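Local coordinates for N-acetyltransferase family protein (Bacillus anthracis, PDB 3LNB) that probably transfers the acetyl group of acetyl-coenzyme A to the amino nitrogen of arylamines and inactivates the sulfonamide drug sulfamethoxazole, at residues A[32-44]-A[83-95]. The protein carries 1 engineered substitution. Numbering follows the deposited sequence.
Sequences MTNLQKEFFKRLK and KNNLVEKLLIQKR. With FMT (formic acid), chain D.
The guanidinium of Arg42 lies with one face over Lys94, whose CA sits 3.4 Å above its plane toward the rim, while its edge is turned to two backbone carbonyls. In that plane Arg42 NE donates to Leu90 O at 2.8 Å, a nearly straight bond of 165°, and Arg42 NH1 reaches Arg95 O at 3.1 Å, meeting that carbonyl from above its plane. A water also accepts from Arg42 NH1. With CG anti to the backbone N (chi1 179°) and a bend at chi2, the chain of Arg42 runs across to the C-terminal end of helix 83-92. The other flat group, the Phe39 ring, has Leu43 CD2 over the centre of one face and meets Leu91 CD1 obliquely; outside the pair it stacks on Phe109.

Leu91 is the knob of the interface, set among Leu35, Glu38, Phe39 and Arg42. Its CD1 branch approaches Glu38 CB at 3.7 Å, and Leu91 CD2 lies equally near Arg42 CB. One turn earlier, Val87 CG2 touches Leu35 CG at 3.6 Å, and Leu35 CD1 rests on the aliphatic part of Lys83.

The two helices run nearly parallel, 17° apart, in the N-terminal helical part of this acetyltransferase. Beyond the contact, Arg95 turns away to salt bridges with Asp72 and Glu69. Leucine and valine thus pack the middle, and one arginine grips two carbonyls just where helix 83-92 ends, so its positive charge would probably be favoured by the negative end of that helix dipole.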
ATOM      1  N   MET A  32       7.855 -21.597 -11.567  1.00 28.68           N
ATOM      2  CA  MET A  32       7.389 -20.301 -11.121  1.00 26.77           C
ATOM      3  C   MET A  32       7.757 -19.310 -12.213  1.00 25.29           C
ATOM      4  O   MET A  32       8.681 -19.553 -12.988  1.00 24.52           O
ATOM      5  CB  MET A  32       8.119 -19.914  -9.834  1.00 28.17           C
ATOM      6  CG  MET A  32       7.961 -20.908  -8.698  1.00 28.86           C
ATOM      7  SD  MET A  32       6.375 -20.754  -7.884  1.00 30.67           S
ATOM      8  CE  MET A  32       6.813 -21.249  -6.188  1.00 30.20           C
ATOM      9  N   THR A  33       7.034 -18.197 -12.280  1.00 23.80           N
ATOM     10  CA  THR A  33       7.322 -17.159 -13.265  1.00 21.32           C
ATOM     11  C   THR A  33       8.504 -16.323 -12.757  1.00 20.69           C
ATOM     12  O   THR A  33       8.922 -16.456 -11.606  1.00 18.55           O
ATOM     13  CB  THR A  33       6.130 -16.212 -13.435  1.00 19.93           C
ATOM     14  OG1 THR A  33       5.937 -15.492 -12.214  1.00 18.85           O
ATOM     15  CG2 THR A  33       4.856 -16.990 -13.763  1.00 18.83           C
ATOM     16  N   ASN A  34       9.037 -15.458 -13.616  1.00 20.45           N
ATOM     17  CA  ASN A  34      10.143 -14.603 -13.220  1.00 21.19           C
ATOM     18  C   ASN A  34       9.686 -13.706 -12.077  1.00 19.71           C
ATOM     19  O   ASN A  34      10.398 -13.535 -11.085  1.00 19.04           O
ATOM     20  CB  ASN A  34      10.609 -13.736 -14.394  1.00 23.44           C
ATOM     21  CG  ASN A  34      11.769 -12.835 -14.022  1.00 27.14           C
ATOM     22  OD1 ASN A  34      11.594 -11.809 -13.349  1.00 31.67           O
ATOM     23  ND2 ASN A  34      12.970 -13.219 -14.439  1.00 27.78           N
ATOM     24  N   LEU A  35       8.490 -13.141 -12.221  1.00 19.86           N
ATOM     25  CA  LEU A  35       7.930 -12.266 -11.198  1.00 19.97           C
ATOM     26  C   LEU A  35       7.841 -13.001  -9.859  1.00 19.84           C
ATOM     27  O   LEU A  35       8.242 -12.464  -8.830  1.00 20.19           O
ATOM     28  CB  LEU A  35       6.537 -11.774 -11.616  1.00 18.94           C
ATOM     29  CG  LEU A  35       5.860 -10.698 -10.746  1.00 20.84           C
ATOM     30  CD1 LEU A  35       4.617 -10.185 -11.455  1.00 21.78           C
ATOM     31  CD2 LEU A  35       5.481 -11.258  -9.388  1.00 22.16           C
ATOM     32  N   GLN A  36       7.306 -14.220  -9.869  1.00 18.69           N
ATOM     33  CA  GLN A  36       7.184 -14.998  -8.643  1.00 18.83           C
ATOM     34  C   GLN A  36       8.545 -15.215  -7.992  1.00 19.43           C
ATOM     35  O   GLN A  36       8.701 -15.049  -6.784  1.00 18.60           O
ATOM     36  CB  GLN A  36       6.537 -16.358  -8.924  1.00 20.05           C
ATOM     37  CG  GLN A  36       5.027 -16.313  -9.142  1.00 18.76           C
ATOM     38  CD  GLN A  36       4.423 -17.700  -9.320  1.00 18.44           C
ATOM     39  OE1 GLN A  36       4.796 -18.438 -10.227  1.00 18.28           O
ATOM     40  NE2 GLN A  36       3.486 -18.056  -8.446  1.00 18.01           N
ATOM     41  N   LYS A  37       9.528 -15.593  -8.803  1.00 19.16           N
ATOM     42  CA  LYS A  37      10.876 -15.830  -8.311  1.00 19.08           C
ATOM     43  C   LYS A  37      11.445 -14.568  -7.678  1.00 18.64           C
ATOM     44  O   LYS A  37      11.981 -14.617  -6.577  1.00 16.98           O
ATOM     45  CB  LYS A  37      11.786 -16.287  -9.454  1.00 20.65           C
ATOM     46  CG  LYS A  37      11.350 -17.590 -10.117  1.00 22.99           C
ATOM     47  CD  LYS A  37      12.303 -17.955 -11.252  1.00 26.03           C
ATOM     48  CE  LYS A  37      11.806 -19.154 -12.041  1.00 27.63           C
ATOM     49  NZ  LYS A  37      12.709 -19.429 -13.197  1.00 29.25           N
ATOM     50  N   GLU A  38      11.324 -13.440  -8.376  1.00 18.59           N
ATOM     51  CA  GLU A  38      11.841 -12.177  -7.855  1.00 19.41           C
ATOM     52  C   GLU A  38      11.054 -11.726  -6.636  1.00 17.74           C
ATOM     53  O   GLU A  38      11.611 -11.145  -5.700  1.00 17.23           O
ATOM     54  CB  GLU A  38      11.772 -11.077  -8.918  1.00 19.50           C
ATOM     55  CG  GLU A  38      12.695 -11.263 -10.117  1.00 22.77           C
ATOM     56  CD  GLU A  38      14.169 -11.298  -9.736  1.00 26.09           C
ATOM     57  OE1 GLU A  38      14.597 -10.495  -8.882  1.00 24.29           O
ATOM     58  OE2 GLU A  38      14.907 -12.126 -10.306  1.00 30.11           O
ATOM     59  N   PHE A  39       9.752 -11.982  -6.657  1.00 16.94           N
ATOM     60  CA  PHE A  39       8.893 -11.585  -5.550  1.00 16.69           C
ATOM     61  C   PHE A  39       9.357 -12.279  -4.269  1.00 16.42           C
ATOM     62  O   PHE A  39       9.593 -11.625  -3.256  1.00 15.07           O
ATOM     63  CB  PHE A  39       7.436 -11.955  -5.849  1.00 16.85           C
ATOM     64  CG  PHE A  39       6.444 -11.247  -4.977  1.00 17.32           C
ATOM     65  CD1 PHE A  39       6.053  -9.945  -5.267  1.00 16.47           C
ATOM     66  CD2 PHE A  39       5.918 -11.871  -3.851  1.00 16.64           C
ATOM     67  CE1 PHE A  39       5.152  -9.272  -4.447  1.00 18.03           C
ATOM     68  CE2 PHE A  39       5.018 -11.210  -3.026  1.00 17.17           C
ATOM     69  CZ  PHE A  39       4.633  -9.908  -3.321  1.00 15.98           C
ATOM     70  N   PHE A  40       9.484 -13.605  -4.334  1.00 15.63           N
ATOM     71  CA  PHE A  40       9.924 -14.412  -3.195  1.00 16.62           C
ATOM     72  C   PHE A  40      11.265 -13.932  -2.640  1.00 16.25           C
ATOM     73  O   PHE A  40      11.448 -13.838  -1.427  1.00 15.50           O
ATOM     74  CB  PHE A  40      10.051 -15.883  -3.610  1.00 15.77           C
ATOM     75  CG  PHE A  40       8.735 -16.586  -3.781  1.00 15.87           C
ATOM     76  CD1 PHE A  40       8.471 -17.314  -4.937  1.00 17.86           C
ATOM     77  CD2 PHE A  40       7.769 -16.543  -2.782  1.00 15.77           C
ATOM     78  CE1 PHE A  40       7.266 -17.987  -5.097  1.00 16.71           C
ATOM     79  CE2 PHE A  40       6.559 -17.216  -2.932  1.00 16.43           C
ATOM     80  CZ  PHE A  40       6.308 -17.939  -4.094  1.00 16.48           C
ATOM     81  N   LYS A  41      12.198 -13.636  -3.541  1.00 17.12           N
ATOM     82  CA  LYS A  41      13.527 -13.166  -3.154  1.00 18.40           C
ATOM     83  C   LYS A  41      13.464 -11.835  -2.405  1.00 18.47           C
ATOM     84  O   LYS A  41      14.034 -11.692  -1.319  1.00 19.21           O
ATOM     85  CB  LYS A  41      14.404 -13.009  -4.400  1.00 18.35           C
ATOM     86  CG  LYS A  41      15.790 -12.442  -4.122  1.00 21.99           C
ATOM     87  CD  LYS A  41      16.563 -12.186  -5.412  1.00 22.99           C
ATOM     88  CE  LYS A  41      17.951 -11.615  -5.125  1.00 24.21           C
ATOM     89  NZ  LYS A  41      18.706 -11.351  -6.385  1.00 25.28           N
ATOM     90  N   ARG A  42      12.766 -10.863  -2.982  1.00 16.95           N
ATOM     91  CA  ARG A  42      12.646  -9.546  -2.367  1.00 16.97           C
ATOM     92  C   ARG A  42      12.011  -9.605  -0.984  1.00 17.93           C
ATOM     93  O   ARG A  42      12.498  -8.978  -0.047  1.00 18.08           O
ATOM     94  CB  ARG A  42      11.815  -8.621  -3.257  1.00 15.38           C
ATOM     95  CG  ARG A  42      11.594  -7.211  -2.706  1.00 14.81           C
ATOM     96  CD  ARG A  42      12.823  -6.318  -2.863  1.00 16.06           C
ATOM     97  NE  ARG A  42      12.470  -4.906  -2.722  1.00 17.80           N
ATOM     98  CZ  ARG A  42      12.818  -4.133  -1.692  1.00 18.39           C
ATOM     99  NH1 ARG A  42      12.441  -2.861  -1.663  1.00 16.66           N
ATOM    100  NH2 ARG A  42      13.550  -4.622  -0.701  1.00 16.29           N
ATOM    101  N   LEU A  43      10.918 -10.355  -0.864  1.00 17.80           N
ATOM    102  CA  LEU A  43      10.212 -10.452   0.410  1.00 20.18           C
ATOM    103  C   LEU A  43      10.776 -11.513   1.343  1.00 20.76           C
ATOM    104  O   LEU A  43      10.183 -11.819   2.378  1.00 20.50           O
ATOM    105  CB  LEU A  43       8.716 -10.689   0.174  1.00 20.25           C
ATOM    106  CG  LEU A  43       7.935  -9.529  -0.468  1.00 22.57           C
ATOM    107  CD1 LEU A  43       8.007  -8.309   0.435  1.00 21.45           C
ATOM    108  CD2 LEU A  43       8.512  -9.188  -1.846  1.00 23.03           C
ATOM    109  N   LYS A  44      11.931 -12.061   0.976  1.00 22.10           N
ATOM    110  CA  LYS A  44      12.601 -13.071   1.794  1.00 24.26           C
ATOM    111  C   LYS A  44      11.679 -14.219   2.177  1.00 25.36           C
ATOM    112  O   LYS A  44      11.702 -14.690   3.320  1.00 26.54           O
ATOM    113  CB  LYS A  44      13.129 -12.434   3.075  1.00 25.36           C
ATOM    114  CG  LYS A  44      13.732 -11.067   2.883  1.00 27.74           C
ATOM    115  CD  LYS A  44      15.077 -11.115   2.198  1.00 28.41           C
ATOM    116  CE  LYS A  44      16.064 -10.240   2.960  1.00 29.88           C
ATOM    117  NZ  LYS A  44      15.477  -8.912   3.304  1.00 30.69           N
ATOM    118  N   LYS A  83       3.567  -4.848 -15.410  1.00 14.93           N
ATOM    119  CA  LYS A  83       4.163  -5.936 -14.640  1.00 15.98           C
ATOM    120  C   LYS A  83       5.684  -5.801 -14.633  1.00 16.69           C
ATOM    121  O   LYS A  83       6.315  -5.732 -13.575  1.00 16.86           O
ATOM    122  CB  LYS A  83       3.773  -7.295 -15.240  1.00 17.35           C
ATOM    123  CG  LYS A  83       4.495  -8.476 -14.589  1.00 19.54           C
ATOM    124  CD  LYS A  83       4.193  -9.793 -15.289  1.00 21.29           C
ATOM    125  CE  LYS A  83       2.752 -10.205 -15.097  1.00 23.92           C
ATOM    126  NZ  LYS A  83       2.425 -11.417 -15.904  1.00 26.20           N
ATOM    127  N   ASN A  84       6.264  -5.754 -15.826  1.00 15.79           N
ATOM    128  CA  ASN A  84       7.699  -5.635 -15.970  1.00 17.73           C
ATOM    129  C   ASN A  84       8.285  -4.432 -15.236  1.00 16.79           C
ATOM    130  O   ASN A  84       9.279  -4.568 -14.529  1.00 14.85           O
ATOM    131  CB  ASN A  84       8.078  -5.553 -17.449  1.00 20.70           C
ATOM    132  CG  ASN A  84       9.484  -5.071 -17.644  1.00 24.90           C
ATOM    133  OD1 ASN A  84      10.441  -5.839 -17.514  1.00 30.02           O
ATOM    134  ND2 ASN A  84       9.634  -3.779 -17.919  1.00 27.40           N
ATOM    135  N   ASN A  85       7.678  -3.257 -15.416  1.00 16.78           N
ATOM    136  CA  ASN A  85       8.162  -2.045 -14.759  1.00 17.08           C
ATOM    137  C   ASN A  85       8.078  -2.159 -13.240  1.00 16.73           C
ATOM    138  O   ASN A  85       8.927  -1.641 -12.518  1.00 15.87           O
ATOM    139  CB  ASN A  85       7.377  -0.819 -15.241  1.00 17.31           C
ATOM    140  CG  ASN A  85       7.747  -0.421 -16.660  1.00 19.89           C
ATOM    141  OD1 ASN A  85       8.812  -0.795 -17.152  1.00 18.67           O
ATOM    142  ND2 ASN A  85       6.883   0.351 -17.317  1.00 19.47           N
ATOM    143  N   LEU A  86       7.046  -2.841 -12.760  1.00 16.11           N
ATOM    144  CA  LEU A  86       6.874  -3.036 -11.332  1.00 15.90           C
ATOM    145  C   LEU A  86       7.952  -3.984 -10.814  1.00 15.65           C
ATOM    146  O   LEU A  86       8.565  -3.727  -9.781  1.00 13.93           O
ATOM    147  CB  LEU A  86       5.478  -3.594 -11.043  1.00 16.57           C
ATOM    148  CG  LEU A  86       4.364  -2.565 -11.270  1.00 16.64           C
ATOM    149  CD1 LEU A  86       3.018  -3.239 -11.207  1.00 17.06           C
ATOM    150  CD2 LEU A  86       4.467  -1.468 -10.229  1.00 17.08           C
ATOM    151  N   VAL A  87       8.186  -5.077 -11.532  1.00 16.25           N
ATOM    152  CA  VAL A  87       9.217  -6.029 -11.126  1.00 15.74           C
ATOM    153  C   VAL A  87      10.580  -5.330 -11.118  1.00 16.55           C
ATOM    154  O   VAL A  87      11.373  -5.502 -10.194  1.00 16.37           O
ATOM    155  CB  VAL A  87       9.279  -7.251 -12.086  1.00 17.48           C
ATOM    156  CG1 VAL A  87      10.487  -8.128 -11.746  1.00 15.78           C
ATOM    157  CG2 VAL A  87       7.987  -8.068 -11.984  1.00 15.96           C
ATOM    158  N   GLU A  88      10.842  -4.526 -12.144  1.00 18.31           N
ATOM    159  CA  GLU A  88      12.115  -3.816 -12.240  1.00 19.02           C
ATOM    160  C   GLU A  88      12.326  -2.840 -11.087  1.00 18.69           C
ATOM    161  O   GLU A  88      13.366  -2.851 -10.433  1.00 17.45           O
ATOM    162  CB  GLU A  88      12.199  -3.043 -13.551  1.00 21.13           C
ATOM    163  CG  GLU A  88      13.584  -2.477 -13.834  1.00 26.95           C
ATOM    164  CD  GLU A  88      14.634  -3.572 -13.907  1.00 28.50           C
ATOM    165  OE1 GLU A  88      14.342  -4.621 -14.524  1.00 31.08           O
ATOM    166  OE2 GLU A  88      15.745  -3.389 -13.359  1.00 30.17           O
ATOM    167  N   LYS A  89      11.330  -1.999 -10.834  1.00 18.46           N
ATOM    168  CA  LYS A  89      11.447  -1.004  -9.776  1.00 17.23           C
ATOM    169  C   LYS A  89      11.396  -1.542  -8.349  1.00 17.28           C
ATOM    170  O   LYS A  89      12.371  -1.413  -7.610  1.00 16.70           O
ATOM    171  CB  LYS A  89      10.372   0.079  -9.941  1.00 17.18           C
ATOM    172  CG  LYS A  89      10.442   1.184  -8.895  1.00 16.67           C
ATOM    173  CD  LYS A  89       9.317   2.199  -9.058  1.00 15.36           C
ATOM    174  CE  LYS A  89       9.336   3.211  -7.904  1.00 16.60           C
ATOM    175  NZ  LYS A  89       8.179   4.145  -7.917  1.00 17.04           N
ATOM    176  N   LEU A  90      10.272  -2.146  -7.968  1.00 16.49           N
ATOM    177  CA  LEU A  90      10.100  -2.643  -6.605  1.00 17.15           C
ATOM    178  C   LEU A  90      10.847  -3.898  -6.190  1.00 17.69           C
ATOM    179  O   LEU A  90      11.128  -4.081  -5.005  1.00 16.21           O
ATOM    180  CB  LEU A  90       8.619  -2.848  -6.294  1.00 17.21           C
ATOM    181  CG  LEU A  90       7.784  -1.595  -6.041  1.00 18.95           C
ATOM    182  CD1 LEU A  90       7.612  -0.834  -7.330  1.00 19.46           C
ATOM    183  CD2 LEU A  90       6.434  -1.995  -5.474  1.00 19.92           C
ATOM    184  N   LEU A  91      11.154  -4.773  -7.136  1.00 16.38           N
ATOM    185  CA  LEU A  91      11.856  -5.988  -6.769  1.00 17.34           C
ATOM    186  C   LEU A  91      13.346  -5.923  -7.080  1.00 17.31           C
ATOM    187  O   LEU A  91      14.173  -5.977  -6.175  1.00 17.96           O
ATOM    188  CB  LEU A  91      11.217  -7.198  -7.459  1.00 14.40           C
ATOM    189  CG  LEU A  91       9.711  -7.348  -7.209  1.00 16.41           C
ATOM    190  CD1 LEU A  91       9.200  -8.631  -7.844  1.00 15.55           C
ATOM    191  CD2 LEU A  91       9.430  -7.349  -5.715  1.00 15.01           C
ATOM    192  N   ILE A  92      13.684  -5.789  -8.359  1.00 18.37           N
ATOM    193  CA  ILE A  92      15.082  -5.743  -8.774  1.00 17.81           C
ATOM    194  C   ILE A  92      15.896  -4.557  -8.250  1.00 19.15           C
ATOM    195  O   ILE A  92      16.982  -4.747  -7.699  1.00 17.95           O
ATOM    196  CB  ILE A  92      15.176  -5.804 -10.310  1.00 18.84           C
ATOM    197  CG1 ILE A  92      14.629  -7.152 -10.791  1.00 19.23           C
ATOM    198  CG2 ILE A  92      16.620  -5.606 -10.772  1.00 17.23           C
ATOM    199  CD1 ILE A  92      14.433  -7.227 -12.284  1.00 20.12           C
ATOM    200  N   GLN A  93      15.384  -3.340  -8.406  1.00 18.95           N
ATOM    201  CA  GLN A  93      16.118  -2.164  -7.948  1.00 19.77           C
ATOM    202  C   GLN A  93      15.853  -1.887  -6.469  1.00 20.96           C
ATOM    203  O   GLN A  93      16.253  -0.853  -5.933  1.00 20.29           O
ATOM    204  CB  GLN A  93      15.746  -0.952  -8.809  1.00 21.19           C
ATOM    205  CG  GLN A  93      15.973  -1.196 -10.307  1.00 25.26           C
ATOM    206  CD  GLN A  93      15.489  -0.052 -11.188  1.00 28.44           C
ATOM    207  OE1 GLN A  93      14.423   0.512 -10.958  1.00 30.52           O
ATOM    208  NE2 GLN A  93      16.265   0.278 -12.220  1.00 30.45           N
ATOM    209  N   LYS A  94      15.179  -2.831  -5.821  1.00 19.81           N
ATOM    210  CA  LYS A  94      14.853  -2.730  -4.400  1.00 19.47           C
ATOM    211  C   LYS A  94      14.322  -1.361  -3.968  1.00 18.92           C
ATOM    212  O   LYS A  94      14.813  -0.768  -3.005  1.00 18.13           O
ATOM    213  CB  LYS A  94      16.075  -3.102  -3.550  1.00 21.33           C
ATOM    214  CG  LYS A  94      16.576  -4.531  -3.756  1.00 23.54           C
ATOM    215  CD  LYS A  94      17.824  -4.798  -2.903  1.00 28.00           C
ATOM    216  CE  LYS A  94      18.736  -5.840  -3.542  1.00 30.10           C
ATOM    217  NZ  LYS A  94      20.030  -5.996  -2.785  1.00 31.58           N
ATOM    218  N   ARG A  95      13.319  -0.865  -4.691  1.00 18.47           N
ATOM    219  CA  ARG A  95      12.684   0.410  -4.373  1.00 18.28           C
ATOM    220  C   ARG A  95      11.315   0.107  -3.758  1.00 16.62           C
ATOM    221  O   ARG A  95      10.927  -1.057  -3.603  1.00 15.24           O
ATOM    222  CB  ARG A  95      12.482   1.261  -5.639  1.00 18.42           C
ATOM    223  CG  ARG A  95      13.756   1.839  -6.280  1.00 22.37           C
ATOM    224  CD  ARG A  95      14.264   3.075  -5.534  1.00 25.18           C
ATOM    225  NE  ARG A  95      13.211   4.082  -5.372  1.00 27.09           N
ATOM    226  CZ  ARG A  95      12.747   4.863  -6.342  1.00 27.25           C
ATOM    227  NH1 ARG A  95      13.242   4.781  -7.573  1.00 28.73           N
ATOM    228  NH2 ARG A  95      11.763   5.715  -6.086  1.00 26.68           N
TER
HETATM  229  C   FMT D1003       1.468 -20.780  -6.818  1.00 27.03           C
HETATM  230  O1  FMT D1003       2.537 -20.532  -7.341  1.00 27.75           O
HETATM  231  O2  FMT D1003       1.272 -20.510  -5.515  1.00 23.61           O
HETATM  232  O   HOH W   1      13.674  -0.709   0.048  1.00 19.70           O